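Local coordinates for protein histidine acid phosphatase (Hafnia alvei, PDB 4ARU) that belongs to branch 2 of the histidine phosphatase superfamily, acid phosphatases built on an alpha/beta fold with helices packed around a mixed beta sheet, at residues A[85-90]-A[101-106]; A[54-59]-A[360-365]; A[319-324]-A[352-357]; A[128-133]-A[268-273]. All coordinates share one frame; numbering follows the deposited sequence.

Interaction 1 of 4, residues A[85-90]-A[101-106]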
loop_
_atom_site.group_PDB
_atom_site.type_symbol
_atom_site.label_atom_id
_atom_site.label_comp_id
_atom_site.label_asym_id
_atom_site.label_seq_id
_atom_site.Cartn_x
_atom_site.Cartn_y
_atom_site.Cartn_z
ATOM N N VAL A 85 -3.081 18.081 12.651
ATOM C CA VAL A 85 -3.420 17.027 11.721
ATOM C C VAL A 85 -3.423 17.538 10.283
ATOM O O VAL A 85 -3.981 18.585 10.005
ATOM C CB VAL A 85 -4.805 16.448 12.024
ATOM C CG1 VAL A 85 -5.127 15.295 11.087
ATOM C CG2 VAL A 85 -4.886 16.006 13.488
ATOM N N TYR A 86 -2.752 16.823 9.398
ATOM C CA TYR A 86 -2.635 17.192 8.012
ATOM C C TYR A 86 -2.743 15.986 7.140
ATOM O O TYR A 86 -2.090 14.996 7.372
ATOM C CB TYR A 86 -1.318 17.909 7.760
ATOM C CG TYR A 86 -1.105 18.480 6.362
ATOM C CD1 TYR A 86 -0.710 17.707 5.322
ATOM C CD2 TYR A 86 -1.176 19.827 6.155
ATOM C CE1 TYR A 86 -0.484 18.249 4.048
ATOM C CE2 TYR A 86 -0.979 20.388 4.901
ATOM C CZ TYR A 86 -0.620 19.582 3.846
ATOM O OH TYR A 86 -0.352 20.122 2.597
ATOM N N VAL A 87 -3.571 16.078 6.091
ATOM C CA VAL A 87 -3.729 15.053 5.089
ATOM C C VAL A 87 -3.237 15.534 3.737
ATOM O O VAL A 87 -3.681 16.544 3.268
ATOM C CB VAL A 87 -5.215 14.567 4.937
ATOM C CG1 VAL A 87 -5.304 13.582 3.802
ATOM C CG2 VAL A 87 -5.745 13.990 6.232
ATOM N N TRP A 88 -2.357 14.756 3.124
ATOM C CA TRP A 88 -1.990 14.907 1.712
ATOM C C TRP A 88 -2.486 13.684 0.958
ATOM O O TRP A 88 -2.018 12.590 1.219
ATOM C CB TRP A 88 -0.492 15.101 1.494
ATOM C CG TRP A 88 -0.191 15.453 0.074
ATOM C CD1 TRP A 88 0.189 14.599 -0.948
ATOM C CD2 TRP A 88 -0.400 16.711 -0.547
ATOM N NE1 TRP A 88 0.267 15.266 -2.125
ATOM C CE2 TRP A 88 -0.067 16.563 -1.924
ATOM C CE3 TRP A 88 -0.758 17.975 -0.080
ATOM C CZ2 TRP A 88 -0.108 17.627 -2.827
ATOM C CZ3 TRP A 88 -0.773 19.025 -0.975
ATOM C CH2 TRP A 88 -0.506 18.842 -2.343
ATOM N N ALA A 89 -3.434 13.857 0.049
ATOM C CA ALA A 89 -3.956 12.760 -0.735
ATOM C C ALA A 89 -3.528 12.883 -2.173
ATOM O O ALA A 89 -3.406 13.990 -2.689
ATOM C CB ALA A 89 -5.492 12.753 -0.696
ATOM N N ASP A 90 -3.344 11.725 -2.828
ATOM C CA ASP A 90 -3.157 11.729 -4.265
ATOM C C ASP A 90 -4.429 12.216 -4.941
ATOM O O ASP A 90 -5.488 12.322 -4.341
ATOM C CB ASP A 90 -2.767 10.333 -4.776
ATOM C CG ASP A 90 -2.076 10.343 -6.144
ATOM O OD1 ASP A 90 -1.744 11.393 -6.723
ATOM O OD2 ASP A 90 -1.874 9.184 -6.609
ATOM N N ALA A 101 -12.352 10.396 4.744
ATOM C CA ALA A 101 -12.891 9.393 5.628
ATOM C C ALA A 101 -11.996 9.201 6.854
ATOM O O ALA A 101 -12.493 8.975 7.968
ATOM C CB ALA A 101 -13.089 8.081 4.891
ATOM N N PHE A 102 -10.690 9.319 6.660
ATOM C CA PHE A 102 -9.753 9.296 7.787
ATOM C C PHE A 102 -10.027 10.419 8.753
ATOM O O PHE A 102 -10.164 10.187 9.966
ATOM C CB PHE A 102 -8.299 9.361 7.273
ATOM C CG PHE A 102 -7.296 9.720 8.338
ATOM C CD1 PHE A 102 -6.829 8.806 9.265
ATOM C CD2 PHE A 102 -6.811 11.015 8.421
ATOM C CE1 PHE A 102 -5.922 9.158 10.250
ATOM C CE2 PHE A 102 -5.918 11.383 9.402
ATOM C CZ PHE A 102 -5.429 10.459 10.288
ATOM N N LEU A 103 -10.221 11.642 8.235
ATOM C CA LEU A 103 -10.536 12.784 9.106
ATOM C C LEU A 103 -11.874 12.564 9.818
ATOM O O LEU A 103 -12.003 12.898 10.999
ATOM C CB LEU A 103 -10.575 14.087 8.291
ATOM C CG LEU A 103 -9.230 14.520 7.723
ATOM C CD1 LEU A 103 -9.502 15.696 6.795
ATOM C CD2 LEU A 103 -8.269 14.884 8.828
ATOM N N ALA A 104 -12.875 11.989 9.136
ATOM C CA ALA A 104 -14.194 11.780 9.751
ATOM C C ALA A 104 -14.116 10.766 10.901
ATOM O O ALA A 104 -14.877 10.910 11.857
ATOM C CB ALA A 104 -15.168 11.294 8.720
ATOM N N GLY A 105 -13.207 9.779 10.823
ATOM C CA GLY A 105 -13.031 8.814 11.899
ATOM C C GLY A 105 -12.129 9.326 13.006
ATOM O O GLY A 105 -12.379 9.115 14.174
ATOM N N LEU A 106 -11.069 10.006 12.616
ATOM C CA LEU A 106 -10.116 10.577 13.575
ATOM C C LEU A 106 -10.712 11.654 14.413
ATOM O O LEU A 106 -10.415 11.758 15.631
ATOM C CB LEU A 106 -8.892 11.123 12.845
ATOM C CG LEU A 106 -7.737 11.550 13.771
ATOM C CD1 LEU A 106 -6.865 10.372 14.066
ATOM C CD2 LEU A 106 -6.923 12.701 13.176
#
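The ends of Val87 and Leu103 reach toward each other, tip to tip, with CG2 of Val87 3.7 Å from CD2 of Leu103. Two residues back along the strand and almost a turn on along the helix, Val85 and Leu106 also meet tip to tip, Val85 CG1 lying 3.8 Å from Leu106 CD2. Between these two pairs, Leu103 CD2 reaches Val85 CG1 at 3.9 Å; here the two side chains lie alongside, running in opposite senses, and one methyl serves both valines. Leu103 gets there although its CB bond does not point straight at the strand: chi1 (-67°) sets CG anti to the carbonyl carbon, within 3.8 Å of Val87 CG2, and CD2 continues from there to the strand. The Phe102 ring comes in obliquely, its CD2 3.8 Å from Val87 CG2. The contact is wholly apolar. The segment axes run nearly antiparallel, at 159° and 10.0 Å apart, as expected for the strand and returning helix of a beta-alpha-beta unit. Strand 85-89 leads into helix 93-106, and strand 115-116 pairs parallel beside it. On the other edge of strand 85-89 runs strand 300-305, whose Phe302 stacks on Phe102, while Leu106 touches Tyr64 of helix 51-70.

Interaction 2 of 4, residues A[54-59]-A[360-365]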
loop_
_atom_site.group_PDB
_atom_site.type_symbol
_atom_site.label_atom_id
_atom_site.label_comp_id
_atom_site.label_asym_id
_atom_site.label_seq_id
_atom_site.Cartn_x
_atom_site.Cartn_y
_atom_site.Cartn_z
ATOM N N GLU A 54 -15.233 3.838 2.303
ATOM C CA GLU A 54 -15.104 5.032 3.124
ATOM C C GLU A 54 -15.377 4.760 4.574
ATOM O O GLU A 54 -14.644 5.213 5.475
ATOM C CB GLU A 54 -16.026 6.124 2.582
ATOM C CG GLU A 54 -15.614 6.669 1.238
ATOM C CD GLU A 54 -16.683 7.579 0.636
ATOM O OE1 GLU A 54 -17.692 7.096 0.096
ATOM O OE2 GLU A 54 -16.536 8.825 0.713
ATOM N N HIS A 55 -16.440 4.026 4.842
ATOM C CA HIS A 55 -16.792 3.648 6.227
ATOM C C HIS A 55 -15.638 2.896 6.893
ATOM O O HIS A 55 -15.242 3.170 8.014
ATOM C CB HIS A 55 -18.076 2.847 6.252
ATOM C CG HIS A 55 -18.424 2.339 7.610
ATOM N ND1 HIS A 55 -18.673 3.170 8.689
ATOM C CD2 HIS A 55 -18.470 1.076 8.086
ATOM C CE1 HIS A 55 -18.911 2.421 9.759
ATOM N NE2 HIS A 55 -18.806 1.153 9.414
ATOM N N LEU A 56 -15.096 1.939 6.168
ATOM C CA LEU A 56 -13.988 1.145 6.674
ATOM C C LEU A 56 -12.770 1.983 6.972
ATOM O O LEU A 56 -12.083 1.711 7.959
ATOM C CB LEU A 56 -13.691 -0.038 5.715
ATOM C CG LEU A 56 -14.722 -1.172 5.686
ATOM C CD1 LEU A 56 -14.506 -2.051 4.483
ATOM C CD2 LEU A 56 -14.664 -1.993 6.962
ATOM N N ILE A 57 -12.455 2.981 6.141
ATOM C CA ILE A 57 -11.378 3.908 6.446
ATOM C C ILE A 57 -11.704 4.719 7.677
ATOM O O ILE A 57 -10.809 4.936 8.517
ATOM C CB ILE A 57 -11.087 4.830 5.259
ATOM C CG1 ILE A 57 -10.535 4.053 4.087
ATOM C CG2 ILE A 57 -10.124 5.958 5.666
ATOM C CD1 ILE A 57 -9.174 3.395 4.287
ATOM N N SER A 58 -12.952 5.183 7.818
ATOM C CA SER A 58 -13.310 5.934 9.032
ATOM C C SER A 58 -13.130 5.080 10.293
ATOM O O SER A 58 -12.725 5.613 11.319
ATOM C CB SER A 58 -14.729 6.490 8.946
ATOM O OG SER A 58 -15.705 5.500 9.201
ATOM N N LEU A 59 -13.379 3.765 10.192
ATOM C CA LEU A 59 -13.169 2.885 11.364
ATOM C C LEU A 59 -11.662 2.918 11.726
ATOM O O LEU A 59 -11.300 2.990 12.919
ATOM C CB LEU A 59 -13.663 1.438 11.111
ATOM C CG LEU A 59 -15.153 1.294 10.945
ATOM C CD1 LEU A 59 -15.488 -0.180 10.653
ATOM C CD2 LEU A 59 -15.939 1.777 12.156
ATOM N N ALA A 360 -11.222 -10.510 7.967
ATOM C CA ALA A 360 -12.478 -10.591 8.727
ATOM C C ALA A 360 -12.957 -9.194 9.174
ATOM O O ALA A 360 -14.161 -8.908 9.138
ATOM C CB ALA A 360 -12.312 -11.465 9.940
ATOM N N GLN A 361 -12.021 -8.360 9.635
ATOM C CA GLN A 361 -12.400 -7.025 10.078
ATOM C C GLN A 361 -12.986 -6.221 8.945
ATOM O O GLN A 361 -13.912 -5.396 9.163
ATOM C CB GLN A 361 -11.223 -6.298 10.696
ATOM C CG GLN A 361 -10.919 -6.805 12.103
ATOM C CD GLN A 361 -9.617 -6.269 12.678
ATOM O OE1 GLN A 361 -8.659 -6.012 11.977
ATOM N NE2 GLN A 361 -9.586 -6.091 14.015
ATOM N N LEU A 362 -12.449 -6.390 7.742
ATOM C CA LEU A 362 -12.997 -5.751 6.570
ATOM C C LEU A 362 -14.384 -6.327 6.252
ATOM O O LEU A 362 -15.368 -5.603 6.055
ATOM C CB LEU A 362 -12.083 -5.916 5.347
ATOM C CG LEU A 362 -10.747 -5.219 5.430
ATOM C CD1 LEU A 362 -9.821 -5.717 4.309
ATOM C CD2 LEU A 362 -10.817 -3.688 5.413
ATOM N N HIS A 363 -14.473 -7.647 6.152
ATOM C CA HIS A 363 -15.699 -8.299 5.748
ATOM C C HIS A 363 -16.868 -8.052 6.717
ATOM O O HIS A 363 -18.008 -7.867 6.294
ATOM C CB HIS A 363 -15.457 -9.802 5.640
ATOM C CG HIS A 363 -16.600 -10.587 5.079
ATOM N ND1 HIS A 363 -17.056 -10.472 3.777
ATOM C CD2 HIS A 363 -17.335 -11.558 5.642
ATOM C CE1 HIS A 363 -18.059 -11.312 3.591
ATOM N NE2 HIS A 363 -18.258 -11.978 4.713
ATOM N N ASP A 364 -16.540 -8.027 8.010
ATOM C CA ASP A 364 -17.513 -7.811 9.053
ATOM C C ASP A 364 -17.706 -6.323 9.428
ATOM O O ASP A 364 -18.533 -6.020 10.286
ATOM C CB ASP A 364 -17.090 -8.610 10.291
ATOM C CG ASP A 364 -17.164 -10.122 10.087
ATOM O OD1 ASP A 364 -17.871 -10.599 9.188
ATOM O OD2 ASP A 364 -16.530 -10.847 10.904
ATOM N N GLN A 365 -16.878 -5.452 8.869
ATOM C CA GLN A 365 -16.888 -4.018 9.233
ATOM C C GLN A 365 -16.766 -3.833 10.754
ATOM O O GLN A 365 -17.554 -3.120 11.408
ATOM C CB GLN A 365 -18.109 -3.304 8.719
ATOM C CG GLN A 365 -18.348 -3.479 7.237
ATOM C CD GLN A 365 -19.471 -2.615 6.751
ATOM O OE1 GLN A 365 -19.240 -1.486 6.285
ATOM N NE2 GLN A 365 -20.706 -3.109 6.900
HETATM O O HOH W 1 -19.165 -0.945 11.250
#
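Leu56 reaches Gln365 and Leu362 because its CG lies anti to its own carbonyl carbon (chi1 -71°), and from there the two methyls fork against the end of the other helix. CD2 rests 3.8 Å from the CA of Gln365 and is as close to the carbonyl O of Leu362, while CD1 meets Leu362 CD2 at 4.1 Å, the two leucine side chains crossing at about a right angle. Gln365 runs out extended beyond CG (chi2 -173°), which sends its amide across toward His55. There OE1 sits 3.2 Å from CD2 of His55, near the ring plane at the ring's edge; the amide and ring planes are 81° apart, and this is a carbon-to-oxygen approach without a hydrogen bond. The polar link is indirect: a water lies in the imidazole plane 2.8 Å from His55 NE2 and donates to the carbonyl O of Gln365 at 2.7 Å. Leu59 CD1 packs 3.7 Å from that same Gln365 O, and Leu59 CG lies over one face of the His55 ring. Gln365, at positive phi, ends the helix in a Schellman motif, and the chain leaves the helix where it meets helix 51-70. The apolar half is the buried one, and the water-bridged half lies toward the exposed His55. Arg52, also on helix 51-70, bonds through NH2 to His363 O, and on its far flank helix 51-70 packs against helix 93-106 through Ile57.

Interaction 3 of 4, residues A[319-324]-A[352-357]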
loop_
_atom_site.group_PDB
_atom_site.type_symbol
_atom_site.label_atom_id
_atom_site.label_comp_id
_atom_site.label_asym_id
_atom_site.label_seq_id
_atom_site.Cartn_x
_atom_site.Cartn_y
_atom_site.Cartn_z
ATOM N N MET A 319 12.178 -3.585 4.165
ATOM C CA MET A 319 11.198 -4.091 5.165
ATOM C C MET A 319 10.316 -5.141 4.498
ATOM O O MET A 319 9.784 -4.906 3.396
ATOM C CB MET A 319 10.347 -2.963 5.726
ATOM C CG MET A 319 11.169 -1.907 6.438
ATOM S SD MET A 319 10.159 -0.615 7.215
ATOM C CE MET A 319 9.271 0.000 5.798
ATOM N N THR A 320 10.140 -6.273 5.154
ATOM C CA THR A 320 9.260 -7.291 4.643
ATOM C C THR A 320 8.381 -7.704 5.798
ATOM O O THR A 320 8.764 -7.553 6.979
ATOM C CB THR A 320 9.991 -8.494 4.057
ATOM O OG1 THR A 320 10.871 -9.016 5.018
ATOM C CG2 THR A 320 10.822 -8.102 2.836
ATOM N N TRP A 321 7.215 -8.216 5.470
ATOM C CA TRP A 321 6.241 -8.601 6.471
ATOM C C TRP A 321 5.244 -9.575 5.928
ATOM O O TRP A 321 5.069 -9.735 4.695
ATOM C CB TRP A 321 5.536 -7.394 7.063
ATOM C CG TRP A 321 4.743 -6.617 6.074
ATOM C CD1 TRP A 321 3.484 -6.897 5.618
ATOM C CD2 TRP A 321 5.129 -5.371 5.437
ATOM N NE1 TRP A 321 3.073 -5.918 4.728
ATOM C CE2 TRP A 321 4.050 -4.973 4.597
ATOM C CE3 TRP A 321 6.294 -4.587 5.458
ATOM C CZ2 TRP A 321 4.117 -3.817 3.824
ATOM C CZ3 TRP A 321 6.324 -3.413 4.710
ATOM C CH2 TRP A 321 5.252 -3.047 3.891
ATOM N N THR A 322 4.592 -10.264 6.872
ATOM C CA THR A 322 3.336 -10.979 6.598
ATOM C C THR A 322 2.356 -10.546 7.667
ATOM O O THR A 322 2.706 -10.335 8.835
ATOM C CB THR A 322 3.459 -12.527 6.561
ATOM O OG1 THR A 322 2.262 -13.114 6.024
ATOM C CG2 THR A 322 3.648 -13.127 7.917
ATOM N N LEU A 323 1.119 -10.328 7.253
ATOM C CA LEU A 323 0.110 -9.800 8.169
ATOM C C LEU A 323 -0.833 -10.891 8.669
ATOM O O LEU A 323 -1.616 -11.452 7.893
ATOM C CB LEU A 323 -0.693 -8.737 7.427
ATOM C CG LEU A 323 0.137 -7.614 6.824
ATOM C CD1 LEU A 323 -0.801 -6.612 6.126
ATOM C CD2 LEU A 323 0.986 -6.881 7.865
ATOM N N PRO A 324 -0.780 -11.186 9.986
ATOM C CA PRO A 324 -1.730 -12.173 10.511
ATOM C C PRO A 324 -3.177 -11.801 10.176
ATOM O O PRO A 324 -3.582 -10.664 10.348
ATOM C CB PRO A 324 -1.499 -12.123 12.033
ATOM C CG PRO A 324 -0.075 -11.744 12.115
ATOM C CD PRO A 324 0.176 -10.739 11.020
ATOM N N VAL A 352 8.494 1.672 13.072
ATOM C CA VAL A 352 7.601 1.495 11.915
ATOM C C VAL A 352 6.712 0.293 12.135
ATOM O O VAL A 352 7.179 -0.778 12.462
ATOM C CB VAL A 352 8.356 1.359 10.572
ATOM C CG1 VAL A 352 7.430 1.599 9.408
ATOM C CG2 VAL A 352 9.531 2.254 10.475
ATOM N N ASN A 353 5.412 0.494 11.965
ATOM C CA ASN A 353 4.445 -0.602 12.023
ATOM C C ASN A 353 3.593 -0.631 10.777
ATOM O O ASN A 353 3.290 0.411 10.215
ATOM C CB ASN A 353 3.493 -0.462 13.215
ATOM C CG ASN A 353 4.168 -0.789 14.550
ATOM O OD1 ASN A 353 4.992 -0.022 15.007
ATOM N ND2 ASN A 353 3.803 -1.911 15.160
ATOM N N MET A 354 3.190 -1.819 10.374
ATOM C CA MET A 354 2.136 -1.975 9.378
ATOM C C MET A 354 0.847 -2.151 10.132
ATOM O O MET A 354 0.704 -3.137 10.828
ATOM C CB MET A 354 2.384 -3.171 8.456
ATOM C CG MET A 354 1.504 -3.214 7.234
ATOM S SD MET A 354 1.830 -1.813 6.075
ATOM C CE MET A 354 0.411 -2.291 5.086
ATOM N N VAL A 355 -0.091 -1.223 9.947
ATOM C CA VAL A 355 -1.364 -1.252 10.697
ATOM C C VAL A 355 -2.491 -1.461 9.695
ATOM O O VAL A 355 -2.479 -0.858 8.616
ATOM C CB VAL A 355 -1.554 0.067 11.468
ATOM C CG1 VAL A 355 -2.875 0.096 12.244
ATOM C CG2 VAL A 355 -0.398 0.265 12.443
ATOM N N TYR A 356 -3.391 -2.368 10.005
ATOM C CA TYR A 356 -4.349 -2.885 9.012
ATOM C C TYR A 356 -5.535 -3.566 9.619
ATOM O O TYR A 356 -5.498 -3.987 10.763
ATOM C CB TYR A 356 -3.615 -3.873 8.099
ATOM C CG TYR A 356 -3.209 -5.111 8.862
ATOM C CD1 TYR A 356 -2.089 -5.127 9.683
ATOM C CD2 TYR A 356 -3.993 -6.292 8.827
ATOM C CE1 TYR A 356 -1.717 -6.254 10.364
ATOM C CE2 TYR A 356 -3.658 -7.398 9.552
ATOM C CZ TYR A 356 -2.519 -7.360 10.359
ATOM O OH TYR A 356 -2.188 -8.460 11.092
ATOM N N GLN A 357 -6.597 -3.642 8.821
ATOM C CA GLN A 357 -7.709 -4.492 9.108
ATOM C C GLN A 357 -7.460 -5.894 8.554
ATOM O O GLN A 357 -7.056 -6.055 7.395
ATOM C CB GLN A 357 -8.972 -3.914 8.506
ATOM C CG GLN A 357 -9.495 -2.717 9.292
ATOM C CD GLN A 357 -10.102 -1.637 8.422
ATOM O OE1 GLN A 357 -9.443 -1.118 7.502
ATOM N NE2 GLN A 357 -11.274 -1.177 8.809
#
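Leu323 and Met354 meet at the apolar centre, where CD2 of Leu323 lies 3.8 Å from CG of Met354 and the two side chains cross at about a right angle. The same Met354 CG stands over one face of the Trp321 indole, 4.2 Å from the centroid of its five-membered ring, a CH-pi contact offset toward the rim. Beyond it SD lies 3.8 Å from Trp321 CZ2, oblique to the six-membered ring, which makes a Met-aromatic contact; Met354 is modelled in two conformers, so the position of the sulfur holds for one of them. At the far end, SD of Met319 touches CG1 of Val352 at 4.1 Å. Val352, Met354 and Tyr356 all direct their CB bonds to this side of strand 348-356, which pairs antiparallel with strands 335-342 and 375-378 in the mixed sheet, and the loop that follows helix 307-317 covers one face of it there. Trp321 NE1 hydrogen-bonds to Asn329 O. Next outward, Leu323 CB packs over a face of the Tyr356 ring, 4.0 Å from its centroid, and Leu323 CD2 reaches CE1 of that ring. Tyr356 has CG between its backbone N and carbonyl carbon (chi1 67°), and the ring passes Leu323 in the opposite direction to finish at Pro324. There the phenol OH donates a 2.7 Å hydrogen bond to Pro324 O, lying in the carbonyl plane on a lone pair, at a C=O...O angle of 129°. The Pro324 and Tyr356 side chains cross at about a right angle, with Pro324 CD 3.3 Å from Tyr356 OH.

Interaction 4 of 4, residues A[128-133]-A[268-273]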
loop_
_atom_site.group_PDB
_atom_site.type_symbol
_atom_site.label_atom_id
_atom_site.label_comp_id
_atom_site.label_asym_id
_atom_site.label_seq_id
_atom_site.Cartn_x
_atom_site.Cartn_y
_atom_site.Cartn_z
ATOM N N HIS A 128 3.809 9.609 -8.046
ATOM C CA HIS A 128 4.135 9.043 -9.346
ATOM C C HIS A 128 5.178 9.900 -10.064
ATOM O O HIS A 128 4.904 10.562 -11.099
ATOM C CB HIS A 128 2.889 8.873 -10.205
ATOM C CG HIS A 128 1.912 7.919 -9.631
ATOM N ND1 HIS A 128 0.780 8.331 -8.951
ATOM C CD2 HIS A 128 1.923 6.572 -9.553
ATOM C CE1 HIS A 128 0.107 7.276 -8.547
ATOM N NE2 HIS A 128 0.776 6.192 -8.896
ATOM N N PRO A 129 6.422 9.921 -9.518
ATOM C CA PRO A 129 7.451 10.778 -10.084
ATOM C C PRO A 129 7.843 10.389 -11.514
ATOM O O PRO A 129 8.194 11.241 -12.338
ATOM C CB PRO A 129 8.638 10.610 -9.131
ATOM C CG PRO A 129 8.350 9.391 -8.362
ATOM C CD PRO A 129 6.878 9.252 -8.271
ATOM N N VAL A 130 7.796 9.098 -11.805
ATOM C CA VAL A 130 8.155 8.644 -13.149
ATOM C C VAL A 130 7.082 9.100 -14.173
ATOM O O VAL A 130 7.389 9.723 -15.218
ATOM C CB VAL A 130 8.362 7.114 -13.160
ATOM C CG1 VAL A 130 8.533 6.589 -14.572
ATOM C CG2 VAL A 130 9.600 6.766 -12.339
ATOM N N LYS A 131 5.815 8.852 -13.869
ATOM C CA LYS A 131 4.743 9.307 -14.772
ATOM C C LYS A 131 4.726 10.838 -14.879
ATOM O O LYS A 131 4.482 11.391 -15.947
ATOM C CB LYS A 131 3.413 8.768 -14.250
ATOM C CG LYS A 131 2.185 9.234 -14.999
ATOM C CD LYS A 131 0.965 8.353 -14.669
ATOM C CE LYS A 131 0.523 8.453 -13.214
ATOM N NZ LYS A 131 -0.819 7.855 -12.936
ATOM N N ALA A 132 5.039 11.532 -13.782
ATOM C CA ALA A 132 5.117 13.006 -13.755
ATOM C C ALA A 132 6.314 13.609 -14.512
ATOM O O ALA A 132 6.426 14.823 -14.693
ATOM C CB ALA A 132 5.112 13.499 -12.313
ATOM N N GLY A 133 7.273 12.752 -14.857
ATOM C CA GLY A 133 8.446 13.189 -15.617
ATOM C C GLY A 133 9.631 13.691 -14.811
ATOM O O GLY A 133 10.537 14.327 -15.385
ATOM N N LYS A 268 13.178 2.739 -5.853
ATOM C CA LYS A 268 13.788 4.042 -5.575
ATOM C C LYS A 268 13.390 5.078 -6.603
ATOM O O LYS A 268 13.373 6.270 -6.273
ATOM C CB LYS A 268 15.301 3.958 -5.445
ATOM C CG LYS A 268 16.002 3.734 -6.755
ATOM C CD LYS A 268 17.446 3.365 -6.547
ATOM C CE LYS A 268 18.201 3.401 -7.840
ATOM N NZ LYS A 268 19.680 3.227 -7.677
ATOM N N HIS A 269 13.068 4.669 -7.834
ATOM C CA HIS A 269 12.649 5.639 -8.848
ATOM C C HIS A 269 11.235 6.102 -8.556
ATOM O O HIS A 269 10.907 7.248 -8.873
ATOM C CB HIS A 269 12.776 5.084 -10.269
ATOM C CG HIS A 269 14.161 5.126 -10.801
ATOM N ND1 HIS A 269 15.111 4.155 -10.523
ATOM C CD2 HIS A 269 14.781 6.031 -11.593
ATOM C CE1 HIS A 269 16.253 4.485 -11.089
ATOM N NE2 HIS A 269 16.071 5.591 -11.784
ATOM N N ASN A 270 10.381 5.235 -8.023
ATOM C CA ASN A 270 8.983 5.585 -7.774
ATOM C C ASN A 270 8.759 6.114 -6.373
ATOM O O ASN A 270 7.762 6.811 -6.138
ATOM C CB ASN A 270 8.088 4.392 -8.057
ATOM C CG ASN A 270 8.019 4.039 -9.535
ATOM O OD1 ASN A 270 7.409 4.745 -10.308
ATOM N ND2 ASN A 270 8.663 2.941 -9.933
ATOM N N GLY A 271 9.690 5.803 -5.458
ATOM C CA GLY A 271 9.523 6.048 -4.046
ATOM C C GLY A 271 10.348 7.140 -3.414
ATOM O O GLY A 271 10.154 7.439 -2.237
ATOM N N THR A 272 11.286 7.695 -4.145
ATOM C CA THR A 272 12.204 8.697 -3.582
ATOM C C THR A 272 11.440 9.895 -2.989
ATOM O O THR A 272 11.693 10.263 -1.840
ATOM C CB THR A 272 13.347 9.058 -4.543
ATOM O OG1 THR A 272 14.290 7.973 -4.507
ATOM C CG2 THR A 272 14.044 10.257 -4.123
ATOM N N PRO A 273 10.521 10.512 -3.747
ATOM C CA PRO A 273 9.833 11.643 -3.132
ATOM C C PRO A 273 9.131 11.304 -1.846
ATOM O O PRO A 273 9.199 12.093 -0.875
ATOM C CB PRO A 273 8.866 12.090 -4.240
ATOM C CG PRO A 273 9.672 11.810 -5.491
ATOM C CD PRO A 273 10.299 10.442 -5.201
#
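Pro129 presses its ring onto the backbone of helix 264-282: CG lies 3.4 Å from His269 O, and CD is equally close, at 3.4 Å, to Asn270 O. The ring also meets a second proline, with Pro129 CG 3.9 Å from CD of Pro273. This is the tight part of the contact, and it is buried. Val130 extends it, setting CG2 3.7 Å from His269 O and 4.1 Å from His269 CB. His269 also touches Cys410, whose disulfide partner Cys135 lies just past the 128-133 segment. The same Val130 methyl comes 3.6 Å from Asn270 OD1, the two side chains crossing obliquely; Asn270 CG is anti to the carbonyl carbon (chi1 -69°), and the amide at its end approaches Val130 while its ND2 is bonded back to Ile266 O. No hydrogen bond joins the two segments.

The other side is looser, bounded by the partly exposed Asn270 on the helix and the exposed Lys131 on the loop. Lys131 leads its chain away from the helix, bringing NZ over the centre of the His128 ring. Gly133, with its positive phi, ends a type I beta turn that starts at Val130, closed by Gly133 N to Val130 O at 3.1 Å.

On the helix side the geometry is that of a proline kink: Pro273 has no N-H to give to the preceding turn, the helix bends there, and His269 O, four residues back, is left buried without a hydrogen-bond partner, facing Pro129 and Val130 instead.

Overall arrangement
Interactions 1 and 3 are buried contacts on two strands of the same mixed sheet: 1 is wholly apolar between strand and helix, while 3 sets an irregular loop on a strand, with aromatic faces and one hydrogen bond at its edge. Interaction 2 is more superficial and includes a water bridge. It adjoins both, since 54-59 packs on helix 93-106 of interaction 1, and Leu56 O probably accepts a hydrogen bond from Gln357 of interaction 3. Interaction 4 is buried too, but relies on carbons against backbone carbonyls; it lies across the chain's centre from interaction 2 and touches interaction 1 through His128 and Asp90.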